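PDB 3E11: predicted zincin-like metalloprotease, which is of unknown function but is predicted to be a zincin-like metallopeptidase, and binds calcium. Local coordinates for residues N31-E37 and P66-Y72; L46-V50 and E97-H101; I21-F25 and L109-Y114; D6-F10 and I71-C77. All coordinates share one frame; numbering follows the deposited sequence. Where two conformers were deposited one is given.

Interaction 1. Residues N31-E37 and P66-Y72; sequences NVAVFVE and PDRIIIY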
loop_
_atom_site.group_PDB
_atom_site.type_symbol
_atom_site.label_atom_id
_atom_site.label_comp_id
_atom_site.label_asym_id
_atom_site.label_seq_id
_atom_site.Cartn_x
_atom_site.Cartn_y
_atom_site.Cartn_z
ATOM N N ASN A 31 2.295 -1.297 -12.524
ATOM C CA ASN A 31 1.126 -2.171 -12.603
ATOM C C ASN A 31 0.777 -2.848 -11.267
ATOM O O ASN A 31 0.505 -4.040 -11.207
ATOM C CB ASN A 31 1.325 -3.224 -13.700
ATOM C CG ASN A 31 0.032 -3.889 -14.090
ATOM O OD1 ASN A 31 -1.018 -3.245 -14.090
ATOM N ND2 ASN A 31 0.091 -5.206 -14.377
ATOM N N VAL A 32 0.892 -2.058 -10.200
ATOM C CA VAL A 32 0.404 -2.404 -8.877
ATOM C C VAL A 32 -0.640 -1.378 -8.514
ATOM O O VAL A 32 -0.427 -0.143 -8.687
ATOM C CB VAL A 32 1.521 -2.349 -7.818
ATOM C CG1 VAL A 32 0.953 -2.662 -6.428
ATOM C CG2 VAL A 32 2.622 -3.320 -8.188
ATOM N N ALA A 33 -1.777 -1.879 -8.067
ATOM C CA ALA A 33 -2.901 -1.055 -7.622
ATOM C C ALA A 33 -3.067 -1.192 -6.128
ATOM O O ALA A 33 -2.800 -2.246 -5.536
ATOM C CB ALA A 33 -4.157 -1.441 -8.318
ATOM N N VAL A 34 -3.437 -0.092 -5.503
ATOM C CA VAL A 34 -3.628 -0.047 -4.071
ATOM C C VAL A 34 -5.140 0.012 -3.864
ATOM O O VAL A 34 -5.834 0.822 -4.482
ATOM C CB VAL A 34 -2.882 1.174 -3.425
ATOM C CG1 VAL A 34 -3.200 1.310 -1.952
ATOM C CG2 VAL A 34 -1.426 1.062 -3.640
ATOM N N PHE A 35 -5.638 -0.910 -3.063
ATOM C CA PHE A 35 -7.034 -0.992 -2.705
ATOM C C PHE A 35 -7.140 -0.914 -1.189
ATOM O O PHE A 35 -6.269 -1.369 -0.476
ATOM C CB PHE A 35 -7.612 -2.311 -3.188
ATOM C CG PHE A 35 -7.910 -2.341 -4.657
ATOM C CD1 PHE A 35 -6.946 -2.762 -5.574
ATOM C CD2 PHE A 35 -9.175 -2.017 -5.114
ATOM C CE1 PHE A 35 -7.254 -2.809 -6.959
ATOM C CE2 PHE A 35 -9.495 -2.059 -6.492
ATOM C CZ PHE A 35 -8.522 -2.445 -7.407
ATOM N N VAL A 36 -8.218 -0.308 -0.723
ATOM C CA VAL A 36 -8.431 -0.121 0.683
ATOM C C VAL A 36 -9.564 -1.043 1.164
ATOM O O VAL A 36 -10.631 -1.182 0.522
ATOM C CB VAL A 36 -8.778 1.335 1.006
ATOM C CG1 VAL A 36 -9.052 1.474 2.482
ATOM C CG2 VAL A 36 -7.648 2.286 0.576
ATOM N N GLU A 37 -9.311 -1.676 2.294
ATOM C CA GLU A 37 -10.285 -2.460 3.033
ATOM C C GLU A 37 -10.328 -1.948 4.450
ATOM O O GLU A 37 -9.364 -1.309 4.903
ATOM C CB GLU A 37 -9.876 -3.917 3.047
ATOM C CG GLU A 37 -10.056 -4.565 1.699
ATOM C CD GLU A 37 -9.962 -6.065 1.716
ATOM O OE1 GLU A 37 -10.061 -6.695 2.797
ATOM O OE2 GLU A 37 -9.845 -6.611 0.621
ATOM N N PRO A 66 -3.459 -5.512 -12.680
ATOM C CA PRO A 66 -2.370 -5.236 -11.741
ATOM C C PRO A 66 -2.385 -6.189 -10.560
ATOM O O PRO A 66 -3.447 -6.658 -10.159
ATOM C CB PRO A 66 -2.699 -3.813 -11.243
ATOM C CG PRO A 66 -4.199 -3.813 -11.230
ATOM C CD PRO A 66 -4.631 -4.662 -12.402
ATOM N N ASP A 67 -1.212 -6.473 -10.013
ATOM C CA ASP A 67 -1.098 -6.950 -8.636
ATOM C C ASP A 67 -1.752 -5.936 -7.701
ATOM O O ASP A 67 -1.929 -4.773 -8.063
ATOM C CB ASP A 67 0.375 -7.156 -8.232
ATOM C CG ASP A 67 0.973 -8.470 -8.740
ATOM O OD1 ASP A 67 0.263 -9.263 -9.433
ATOM O OD2 ASP A 67 2.168 -8.710 -8.467
ATOM N N ARG A 68 -2.088 -6.369 -6.493
ATOM C CA ARG A 68 -2.775 -5.472 -5.554
ATOM C C ARG A 68 -1.938 -5.342 -4.281
ATOM O O ARG A 68 -1.310 -6.300 -3.857
ATOM C CB ARG A 68 -4.182 -5.988 -5.240
ATOM C CG ARG A 68 -5.158 -5.803 -6.376
ATOM C CD ARG A 68 -6.518 -6.514 -6.150
ATOM N NE ARG A 68 -7.428 -6.148 -7.231
ATOM C CZ ARG A 68 -8.739 -5.870 -7.126
ATOM N NH1 ARG A 68 -9.384 -5.861 -5.962
ATOM N NH2 ARG A 68 -9.414 -5.566 -8.233
ATOM N N ILE A 69 -1.889 -4.143 -3.725
ATOM C CA ILE A 69 -1.484 -3.962 -2.353
ATOM C C ILE A 69 -2.742 -3.492 -1.614
ATOM O O ILE A 69 -3.315 -2.441 -1.940
ATOM C CB ILE A 69 -0.343 -2.959 -2.210
ATOM C CG1 ILE A 69 0.955 -3.538 -2.820
ATOM C CG2 ILE A 69 -0.095 -2.633 -0.764
ATOM C CD1 ILE A 69 2.112 -2.532 -2.850
ATOM N N ILE A 70 -3.191 -4.310 -0.670
ATOM C CA ILE A 70 -4.346 -3.947 0.154
ATOM C C ILE A 70 -3.852 -3.121 1.324
ATOM O O ILE A 70 -2.828 -3.459 1.907
ATOM C CB ILE A 70 -5.092 -5.182 0.653
ATOM C CG1 ILE A 70 -5.372 -6.172 -0.500
ATOM C CG2 ILE A 70 -6.402 -4.765 1.338
ATOM C CD1 ILE A 70 -6.132 -5.591 -1.656
ATOM N N ILE A 71 -4.563 -2.036 1.646
ATOM C CA ILE A 71 -4.238 -1.151 2.779
ATOM C C ILE A 71 -5.449 -1.199 3.699
ATOM O O ILE A 71 -6.572 -1.083 3.230
ATOM C CB ILE A 71 -3.952 0.306 2.317
ATOM C CG1 ILE A 71 -2.653 0.367 1.518
ATOM C CG2 ILE A 71 -3.867 1.265 3.471
ATOM C CD1 ILE A 71 -1.393 0.001 2.269
ATOM N N TYR A 72 -5.219 -1.443 4.990
ATOM C CA TYR A 72 -6.300 -1.639 5.979
ATOM C C TYR A 72 -6.549 -0.348 6.741
ATOM O O TYR A 72 -5.731 0.089 7.539
ATOM C CB TYR A 72 -5.968 -2.803 6.918
ATOM C CG TYR A 72 -5.888 -4.097 6.130
ATOM C CD1 TYR A 72 -7.036 -4.628 5.539
ATOM C CD2 TYR A 72 -4.686 -4.714 5.883
ATOM C CE1 TYR A 72 -6.990 -5.795 4.786
ATOM C CE2 TYR A 72 -4.609 -5.882 5.114
ATOM C CZ TYR A 72 -5.766 -6.413 4.564
ATOM O OH TYR A 72 -5.720 -7.553 3.806
HETATM O O HOH W 1 -7.770 -8.366 2.362
#
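Phe35 and Arg68 stack across the parallel strands 32-37 and 67-72. The guanidinium lies flat over one face of the ring, planes 14° apart, in a cation-pi stack. Arg68 CZ stands 3.7 Å from the Phe35 ring centroid. The arginine chain runs extended from CG to NE (chi2 171°, chi3 174°), which carries its flat end across to the neighbouring strand. On the same face Ile70 CD1 rests on Phe35 CB at 3.9 Å, and Ile70 CG2 meets Glu37 CG. Glu37 runs alongside Tyr72, with carboxylate and ring planes nearly perpendicular. A water joins the two, 2.9 Å from Glu37 OE1 and 2.6 Å from Tyr72 OH.

The other face is mostly aliphatic, with the buried Asp67 held by Arg57 and the Tyr49 hydroxyl. Val32 CG1 packs on Ile69 CG1 at 3.7 Å, and Val34 CG1 on Ile71 CG1 at 3.6 Å. Backbone bonds zip the strands together, such as Ile69 N to Ala33 O at 2.8 Å.

Strand 67-72 is central in the mixed sheet, between 32-37 and antiparallel 47-50. The mostly aliphatic face packs against helices: Ile69 and Ile71 meet Val94 of helix 83-101, while Val34 and Val36 meet Val14 of helix 7-19.

Interaction 2. Residues L46-V50 and E97-H101; sequences LGLYV and EIAHH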
loop_
_atom_site.group_PDB
_atom_site.type_symbol
_atom_site.label_atom_id
_atom_site.label_comp_id
_atom_site.label_asym_id
_atom_site.label_seq_id
_atom_site.Cartn_x
_atom_site.Cartn_y
_atom_site.Cartn_z
ATOM N N LEU A 46 -1.226 -4.039 8.468
ATOM C CA LEU A 46 -1.554 -2.723 7.895
ATOM C C LEU A 46 -1.758 -2.810 6.380
ATOM O O LEU A 46 -2.402 -1.963 5.784
ATOM C CB LEU A 46 -0.454 -1.711 8.177
ATOM C CG LEU A 46 -0.004 -1.591 9.642
ATOM C CD1 LEU A 46 1.022 -0.476 9.788
ATOM C CD2 LEU A 46 -1.202 -1.363 10.531
ATOM N N GLY A 47 -1.160 -3.830 5.778
ATOM C CA GLY A 47 -1.254 -4.034 4.360
ATOM C C GLY A 47 -0.955 -5.460 3.976
ATOM O O GLY A 47 -0.490 -6.250 4.821
ATOM N N LEU A 48 -1.229 -5.790 2.709
ATOM C CA LEU A 48 -1.020 -7.164 2.209
ATOM C C LEU A 48 -0.778 -7.129 0.706
ATOM O O LEU A 48 -1.514 -6.467 -0.009
ATOM C CB LEU A 48 -2.256 -8.025 2.513
ATOM C CG LEU A 48 -2.296 -9.439 1.936
ATOM C CD1 LEU A 48 -1.188 -10.284 2.535
ATOM C CD2 LEU A 48 -3.655 -10.083 2.141
ATOM N N TYR A 49 0.269 -7.803 0.233
ATOM C CA TYR A 49 0.546 -7.862 -1.189
ATOM C C TYR A 49 -0.195 -9.069 -1.730
ATOM O O TYR A 49 -0.069 -10.192 -1.204
ATOM C CB TYR A 49 2.048 -7.983 -1.492
ATOM C CG TYR A 49 2.360 -7.778 -2.952
ATOM C CD1 TYR A 49 2.194 -8.813 -3.893
ATOM C CD2 TYR A 49 2.827 -6.562 -3.410
ATOM C CE1 TYR A 49 2.487 -8.609 -5.229
ATOM C CE2 TYR A 49 3.077 -6.342 -4.735
ATOM C CZ TYR A 49 2.920 -7.353 -5.640
ATOM O OH TYR A 49 3.212 -7.095 -6.941
ATOM N N VAL A 50 -0.952 -8.834 -2.799
ATOM C CA VAL A 50 -1.693 -9.879 -3.484
ATOM C C VAL A 50 -1.206 -9.971 -4.934
ATOM O O VAL A 50 -1.456 -9.072 -5.761
ATOM C CB VAL A 50 -3.183 -9.594 -3.473
ATOM C CG1 VAL A 50 -3.945 -10.710 -4.192
ATOM C CG2 VAL A 50 -3.676 -9.377 -2.048
ATOM N N GLU A 97 5.689 -3.152 1.399
ATOM C CA GLU A 97 5.056 -4.272 0.730
ATOM C C GLU A 97 5.694 -4.494 -0.629
ATOM O O GLU A 97 5.989 -5.623 -0.996
ATOM C CB GLU A 97 3.534 -4.072 0.622
ATOM C CG GLU A 97 2.789 -4.290 1.955
ATOM C CD GLU A 97 3.039 -5.675 2.530
ATOM O OE1 GLU A 97 3.142 -6.638 1.756
ATOM O OE2 GLU A 97 3.190 -5.799 3.755
ATOM N N ILE A 98 5.951 -3.425 -1.373
ATOM C CA ILE A 98 6.563 -3.596 -2.688
ATOM C C ILE A 98 8.014 -4.078 -2.563
ATOM O O ILE A 98 8.454 -4.969 -3.308
ATOM C CB ILE A 98 6.408 -2.321 -3.578
ATOM C CG1 ILE A 98 6.642 -2.690 -5.049
ATOM C CG2 ILE A 98 7.276 -1.181 -3.128
ATOM C CD1 ILE A 98 5.630 -3.696 -5.591
ATOM N N ALA A 99 8.732 -3.541 -1.588
ATOM C CA ALA A 99 10.126 -3.923 -1.375
ATOM C C ALA A 99 10.246 -5.417 -1.040
ATOM O O ALA A 99 11.079 -6.137 -1.599
ATOM C CB ALA A 99 10.714 -3.070 -0.287
ATOM N N HIS A 100 9.378 -5.878 -0.147
ATOM C CA HIS A 100 9.385 -7.265 0.297
ATOM C C HIS A 100 8.984 -8.199 -0.836
ATOM O O HIS A 100 9.529 -9.301 -0.956
ATOM C CB HIS A 100 8.473 -7.465 1.522
ATOM C CG HIS A 100 8.897 -6.690 2.732
ATOM N ND1 HIS A 100 8.070 -6.497 3.819
ATOM C CD2 HIS A 100 10.053 -6.041 3.019
ATOM C CE1 HIS A 100 8.697 -5.763 4.722
ATOM N NE2 HIS A 100 9.902 -5.470 4.258
ATOM N N HIS A 101 8.079 -7.749 -1.704
ATOM C CA HIS A 101 7.670 -8.539 -2.863
ATOM C C HIS A 101 8.855 -8.833 -3.789
ATOM O O HIS A 101 8.906 -9.891 -4.410
ATOM C CB HIS A 101 6.560 -7.826 -3.649
ATOM C CG HIS A 101 6.261 -8.452 -4.978
ATOM N ND1 HIS A 101 5.648 -9.679 -5.106
ATOM C CD2 HIS A 101 6.514 -8.025 -6.239
ATOM C CE1 HIS A 101 5.502 -9.966 -6.388
ATOM N NE2 HIS A 101 6.029 -8.983 -7.097
HETATM O O HOH W 2 1.280 -8.235 4.857
HETATM O O HOH W 3 2.091 -8.995 2.382
#
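Gly47 begins the contact between strand 47-50 and the end of helix 83-101, through a water shared with Glu97. This water donates to Gly47 O at 2.7 Å and makes a longer bond, 3.3 Å, to Glu97 OE2. A CB here would point at the helix, close to Glu97 CG, so the glycine lets the Glu97 chain lie near the strand. Leu48 points its side chain away from the helix and adds little.

Tyr49 carries most of the contact. Its backbone N donates to a second water at 3.1 Å, and that water donates to Glu97 OE1 at 2.7 Å. Each carboxylate oxygen of Glu97 is thus tied to the strand through its own water. The bend in the Glu97 chain (chi2 -57°) goes with this placing of the carboxylate beside the strand backbone.

The Tyr49 ring turns toward the last turn of the helix. His101 lies over one of its faces in an offset stack, centroids 4.0 Å apart and planes at 13°. His101 ND1 sits toward the rim of the tyrosine, 3.3 Å from Tyr49 CE1. His101 CB also approaches that ring face in a CH-pi contact. Ile98 CD1 adds an apolar touch at 3.8 Å from Tyr49 CE2. The Tyr49 hydroxyl is anchored by Asp67 of the central strand.

Glu97 and His100 belong, with His96, to an HExxH pattern on this helix. No metal is bound to the pattern's histidines here. A helix carrying HExxH, packed beside the antiparallel edge strand of the sheet, is consistent with a zincin active site.

Interaction 3. Residues I21-F25 and L109-Y114; sequences IPEEF and LHELGY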
loop_
_atom_site.group_PDB
_atom_site.type_symbol
_atom_site.label_atom_id
_atom_site.label_comp_id
_atom_site.label_asym_id
_atom_site.label_seq_id
_atom_site.Cartn_x
_atom_site.Cartn_y
_atom_site.Cartn_z
ATOM N N ILE A 21 5.622 8.471 -3.072
ATOM C CA ILE A 21 6.550 7.356 -3.116
ATOM C C ILE A 21 7.837 7.787 -3.810
ATOM O O ILE A 21 7.799 8.354 -4.899
ATOM C CB ILE A 21 5.942 6.148 -3.810
ATOM C CG1 ILE A 21 4.912 5.506 -2.849
ATOM C CG2 ILE A 21 7.024 5.141 -4.226
ATOM C CD1 ILE A 21 4.124 4.413 -3.475
ATOM N N PRO A 22 8.984 7.542 -3.180
ATOM C CA PRO A 22 10.232 7.926 -3.824
ATOM C C PRO A 22 10.460 7.268 -5.175
ATOM O O PRO A 22 10.032 6.111 -5.388
ATOM C CB PRO A 22 11.287 7.489 -2.800
ATOM C CG PRO A 22 10.599 7.583 -1.515
ATOM C CD PRO A 22 9.220 7.063 -1.800
ATOM N N GLU A 23 11.091 8.021 -6.078
ATOM C CA GLU A 23 11.298 7.601 -7.457
ATOM C C GLU A 23 12.055 6.282 -7.544
ATOM O O GLU A 23 11.891 5.579 -8.521
ATOM C CB GLU A 23 12.043 8.663 -8.290
ATOM C CG GLU A 23 11.169 9.851 -8.742
ATOM N N GLU A 24 12.881 5.938 -6.550
ATOM C CA GLU A 24 13.608 4.665 -6.625
ATOM C C GLU A 24 12.671 3.432 -6.575
ATOM O O GLU A 24 13.067 2.363 -7.014
ATOM C CB GLU A 24 14.728 4.540 -5.566
ATOM C CG GLU A 24 14.336 4.837 -4.122
ATOM C CD GLU A 24 14.547 6.301 -3.721
ATOM O OE1 GLU A 24 14.332 7.216 -4.571
ATOM O OE2 GLU A 24 14.919 6.544 -2.531
ATOM N N PHE A 25 11.441 3.608 -6.081
ATOM C CA PHE A 25 10.442 2.535 -6.019
ATOM C C PHE A 25 9.394 2.583 -7.154
ATOM O O PHE A 25 8.504 1.756 -7.202
ATOM C CB PHE A 25 9.699 2.642 -4.676
ATOM C CG PHE A 25 10.591 2.469 -3.499
ATOM C CD1 PHE A 25 11.099 1.221 -3.192
ATOM C CD2 PHE A 25 10.954 3.542 -2.725
ATOM C CE1 PHE A 25 11.949 1.057 -2.140
ATOM C CE2 PHE A 25 11.796 3.368 -1.644
ATOM C CZ PHE A 25 12.290 2.123 -1.363
ATOM N N LEU A 109 16.025 -1.430 3.165
ATOM C CA LEU A 109 15.075 -0.318 3.158
ATOM C C LEU A 109 15.503 0.826 4.042
ATOM O O LEU A 109 15.240 1.977 3.713
ATOM C CB LEU A 109 13.687 -0.773 3.610
ATOM C CG LEU A 109 12.913 -1.653 2.642
ATOM C CD1 LEU A 109 11.632 -2.175 3.327
ATOM C CD2 LEU A 109 12.611 -0.872 1.357
ATOM N N HIS A 110 16.142 0.523 5.174
ATOM C CA HIS A 110 16.656 1.566 6.038
ATOM C C HIS A 110 17.716 2.355 5.287
ATOM O O HIS A 110 17.819 3.563 5.452
ATOM C CB HIS A 110 17.243 0.977 7.325
ATOM C CG HIS A 110 16.224 0.353 8.229
ATOM N ND1 HIS A 110 14.934 0.831 8.343
ATOM C CD2 HIS A 110 16.314 -0.693 9.085
ATOM C CE1 HIS A 110 14.269 0.098 9.218
ATOM N NE2 HIS A 110 15.084 -0.830 9.688
ATOM N N GLU A 111 18.496 1.658 4.456
ATOM C CA GLU A 111 19.406 2.306 3.505
ATOM C C GLU A 111 18.667 3.061 2.380
ATOM O O GLU A 111 19.276 3.835 1.659
ATOM C CB GLU A 111 20.353 1.279 2.881
ATOM C CG GLU A 111 21.231 0.543 3.874
ATOM C CD GLU A 111 22.023 -0.577 3.231
ATOM O OE1 GLU A 111 21.791 -0.866 2.036
ATOM O OE2 GLU A 111 22.886 -1.165 3.911
ATOM N N LEU A 112 17.365 2.821 2.234
ATOM C CA LEU A 112 16.520 3.538 1.274
ATOM C C LEU A 112 15.480 4.460 1.959
ATOM O O LEU A 112 14.493 4.880 1.332
ATOM C CB LEU A 112 15.836 2.527 0.355
ATOM C CG LEU A 112 16.793 1.740 -0.560
ATOM C CD1 LEU A 112 16.177 0.406 -1.023
ATOM C CD2 LEU A 112 17.203 2.598 -1.755
ATOM N N GLY A 113 15.700 4.748 3.248
ATOM C CA GLY A 113 14.908 5.723 3.994
ATOM C C GLY A 113 13.620 5.200 4.606
ATOM O O GLY A 113 12.795 5.994 5.075
ATOM N N TYR A 114 13.431 3.881 4.593
ATOM C CA TYR A 114 12.300 3.248 5.281
ATOM C C TYR A 114 12.811 2.117 6.192
ATOM O O TYR A 114 12.394 0.950 6.114
ATOM C CB TYR A 114 11.262 2.741 4.268
ATOM C CG TYR A 114 10.557 3.856 3.505
ATOM C CD1 TYR A 114 11.205 4.536 2.469
ATOM C CD2 TYR A 114 9.247 4.231 3.820
ATOM C CE1 TYR A 114 10.565 5.566 1.766
ATOM C CE2 TYR A 114 8.595 5.264 3.123
ATOM C CZ TYR A 114 9.258 5.923 2.097
ATOM O OH TYR A 114 8.649 6.942 1.403
ATOM O OXT TYR A 114 13.684 2.355 7.042
HETATM O O HOH W 4 13.656 6.721 -0.130
#
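Pro22 and Tyr114 approach from opposite directions, the proline ring at the edge of the tyrosine near its hydroxyl. Pro22 CD comes to 3.3 Å from Tyr114 OH, and Pro22 CG lies near the ring plane, 3.9 Å from Tyr114 CE1. Beside them Phe25 is the main bump. The end of its ring enters a hollow formed by Leu109, Leu112 and Tyr114. Phe25 CE1 touches Leu109 CD2 at 4.0 Å, and Phe25 CZ touches Leu112 CB, also at 4.0 Å. Phe25 CE2 reaches Tyr114 CE1 at 4.2 Å. Replacing Tyr114 by an alanine would probably open a gap beside Phe25 and leave Pro22 without its aromatic neighbour.

Nearby a water donates to both Glu24 OE2, at 2.7 Å, and Leu112 O. The chain shapes this hollow by turning sharply at the helix end. Gly113, with positive phi, is the C-prime residue of a Schellman motif, and Tyr114 N bonds back to Leu109 O at 2.8 Å.

The contact joins the loop between helix 7-19 and strand 32-37 to the C-terminus after helix 106-110. Helix 83-101 borders both sides: Phe25 touches Val95, Leu109 touches Ala99, and Tyr114 touches Arg91 and His96.

Interaction 4. Residues D6-F10 and I71-C77; sequences DPDRF and IYRNTIC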
loop_
_atom_site.group_PDB
_atom_site.type_symbol
_atom_site.label_atom_id
_atom_site.label_comp_id
_atom_site.label_asym_id
_atom_site.label_seq_id
_atom_site.Cartn_x
_atom_site.Cartn_y
_atom_site.Cartn_z
ATOM N N ASP A 6 -13.005 9.044 7.128
ATOM C CA ASP A 6 -14.065 8.398 6.327
ATOM C C ASP A 6 -13.495 7.784 5.046
ATOM O O ASP A 6 -12.441 8.187 4.584
ATOM C CB ASP A 6 -15.201 9.362 6.007
ATOM C CG ASP A 6 -14.748 10.541 5.193
ATOM O OD1 ASP A 6 -14.144 11.429 5.811
ATOM O OD2 ASP A 6 -15.013 10.573 3.966
ATOM N N PRO A 7 -14.185 6.799 4.471
ATOM C CA PRO A 7 -13.634 6.075 3.297
ATOM C C PRO A 7 -13.194 6.973 2.114
ATOM O O PRO A 7 -12.061 6.818 1.621
ATOM C CB PRO A 7 -14.778 5.151 2.913
ATOM C CG PRO A 7 -15.418 4.854 4.250
ATOM C CD PRO A 7 -15.454 6.212 4.914
ATOM N N ASP A 8 -14.046 7.905 1.692
ATOM C CA ASP A 8 -13.694 8.768 0.551
ATOM C C ASP A 8 -12.437 9.559 0.856
ATOM O O ASP A 8 -11.562 9.668 0.009
ATOM C CB ASP A 8 -14.782 9.740 0.200
ATOM C CG ASP A 8 -15.933 9.102 -0.516
ATOM O OD1 ASP A 8 -15.878 7.900 -0.861
ATOM O OD2 ASP A 8 -16.904 9.837 -0.752
ATOM N N ARG A 9 -12.348 10.114 2.064
ATOM C CA ARG A 9 -11.147 10.879 2.449
ATOM C C ARG A 9 -9.917 9.999 2.517
ATOM O O ARG A 9 -8.823 10.395 2.094
ATOM C CB ARG A 9 -11.368 11.581 3.790
ATOM C CG ARG A 9 -10.202 12.403 4.256
ATOM C CD ARG A 9 -9.747 13.417 3.228
ATOM N NE ARG A 9 -8.765 14.343 3.790
ATOM C CZ ARG A 9 -8.026 15.161 3.065
ATOM N NH1 ARG A 9 -8.161 15.177 1.749
ATOM N NH2 ARG A 9 -7.167 15.990 3.643
ATOM N N PHE A 10 -10.101 8.774 3.018
ATOM C CA PHE A 10 -8.975 7.866 3.129
ATOM C C PHE A 10 -8.406 7.588 1.744
ATOM O O PHE A 10 -7.198 7.584 1.593
ATOM C CB PHE A 10 -9.335 6.566 3.850
ATOM C CG PHE A 10 -8.125 5.740 4.275
ATOM C CD1 PHE A 10 -7.521 5.956 5.497
ATOM C CD2 PHE A 10 -7.648 4.717 3.465
ATOM C CE1 PHE A 10 -6.460 5.204 5.927
ATOM C CE2 PHE A 10 -6.567 3.958 3.860
ATOM C CZ PHE A 10 -5.960 4.213 5.102
ATOM N N ILE A 71 -4.563 -2.036 1.646
ATOM C CA ILE A 71 -4.238 -1.151 2.779
ATOM C C ILE A 71 -5.449 -1.199 3.699
ATOM O O ILE A 71 -6.572 -1.083 3.230
ATOM C CB ILE A 71 -3.952 0.306 2.317
ATOM C CG1 ILE A 71 -2.653 0.367 1.518
ATOM C CG2 ILE A 71 -3.867 1.265 3.471
ATOM C CD1 ILE A 71 -1.393 0.001 2.269
ATOM N N TYR A 72 -5.219 -1.443 4.990
ATOM C CA TYR A 72 -6.300 -1.639 5.979
ATOM C C TYR A 72 -6.549 -0.348 6.741
ATOM O O TYR A 72 -5.731 0.089 7.539
ATOM C CB TYR A 72 -5.968 -2.803 6.918
ATOM C CG TYR A 72 -5.888 -4.097 6.130
ATOM C CD1 TYR A 72 -7.036 -4.628 5.539
ATOM C CD2 TYR A 72 -4.686 -4.714 5.883
ATOM C CE1 TYR A 72 -6.990 -5.795 4.786
ATOM C CE2 TYR A 72 -4.609 -5.882 5.114
ATOM C CZ TYR A 72 -5.766 -6.413 4.564
ATOM O OH TYR A 72 -5.720 -7.553 3.806
ATOM N N ARG A 73 -7.686 0.267 6.476
ATOM C CA ARG A 73 -7.971 1.591 7.008
ATOM C C ARG A 73 -8.016 1.583 8.543
ATOM O O ARG A 73 -7.457 2.461 9.196
ATOM C CB ARG A 73 -9.302 2.075 6.411
ATOM C CG ARG A 73 -9.740 3.458 6.821
ATOM C CD ARG A 73 -10.875 3.980 5.933
ATOM N NE ARG A 73 -12.026 3.107 6.041
ATOM C CZ ARG A 73 -12.569 2.406 5.040
ATOM N NH1 ARG A 73 -12.115 2.488 3.788
ATOM N NH2 ARG A 73 -13.612 1.619 5.297
ATOM N N ASN A 74 -8.681 0.586 9.128
ATOM C CA ASN A 74 -8.841 0.594 10.594
ATOM C C ASN A 74 -7.490 0.512 11.320
ATOM O O ASN A 74 -7.236 1.262 12.286
ATOM C CB ASN A 74 -9.764 -0.528 11.047
ATOM C CG ASN A 74 -11.180 -0.298 10.650
ATOM O OD1 ASN A 74 -11.523 0.757 10.108
ATOM N ND2 ASN A 74 -12.029 -1.270 10.913
ATOM N N THR A 75 -6.625 -0.396 10.865
ATOM C CA THR A 75 -5.400 -0.710 11.602
ATOM C C THR A 75 -4.401 0.425 11.412
ATOM O O THR A 75 -3.684 0.767 12.340
ATOM C CB THR A 75 -4.798 -2.089 11.218
ATOM O OG1 THR A 75 -4.741 -2.195 9.805
ATOM C CG2 THR A 75 -5.642 -3.213 11.753
ATOM N N ILE A 76 -4.394 1.039 10.230
ATOM C CA ILE A 76 -3.584 2.233 9.935
ATOM C C ILE A 76 -4.017 3.406 10.802
ATOM O O ILE A 76 -3.188 4.094 11.413
ATOM C CB ILE A 76 -3.709 2.656 8.430
ATOM C CG1 ILE A 76 -2.963 1.670 7.505
ATOM C CG2 ILE A 76 -3.198 4.088 8.204
ATOM C CD1 ILE A 76 -1.456 1.955 7.307
ATOM N N CYS A 77 -5.318 3.667 10.821
ATOM C CA CYS A 77 -5.813 4.859 11.536
ATOM C C CYS A 77 -5.575 4.776 13.016
ATOM O O CYS A 77 -5.265 5.764 13.636
ATOM C CB CYS A 77 -7.285 5.140 11.260
ATOM S SG CYS A 77 -7.545 5.785 9.556
HETATM O O HOH W 5 -11.115 4.239 1.634
#
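Turned away from its backbone nitrogen at chi1 (-166°), the Phe10 ring points at Arg73; the Arg73 chain bends at chi3 (61°) and brings its guanidinium to Pro7. In this zincin-like fold, the first turn of helix 7-19 here packs where strand 67-72 passes into helix 73-78. Arg73 CG lies over one face of the Phe10 ring, toward its rim, in a CH-pi contact 3.8 Å from the centroid. Ile71 CG2 meets the ring in its plane, 3.8 Å from Phe10 CE2. Cys77 SG makes an oblique sulfur-aromatic contact. Val86 and Val90 of helix 83-101 also touch this buried ring.

With an alanine in place of Phe10, Arg73 CG is likely to lose the ring face it rests on, and a gap would open between Ile71 and Cys77.

Pro7 CG, just after the N-cap residue Asp6, sits over the face of the Arg73 guanidinium, 3.8 Å from Arg73 CZ. A water finishes the link: it donates to Pro7 O at 2.7 Å and accepts a weak bond from Arg73 NH1.

How the interactions relate
Interactions 1, 2 and 4 all reach the mixed sheet, and interaction 3 lies beyond helix 83-101. Interactions 1 and 4 share Ile71 and Tyr72 of strand 67-72, with centres about 13 Å apart. Interactions 1 and 2 are closer, about 9 Å between centres, and meet where Asp67 bonds Tyr49. Interaction 2 touches interaction 3 through Ala99 and Leu109. Interactions 3 and 4 lie on opposite sides of the chain's centre, their own centres about 23 Å apart. Along the chain the segments of interactions 3 and 4 alternate, as do those of 1 and 2. Together they place the sheet, the N-terminal region and the C-terminus around helix 83-101, which bears the HExxH pattern, a possible metal site.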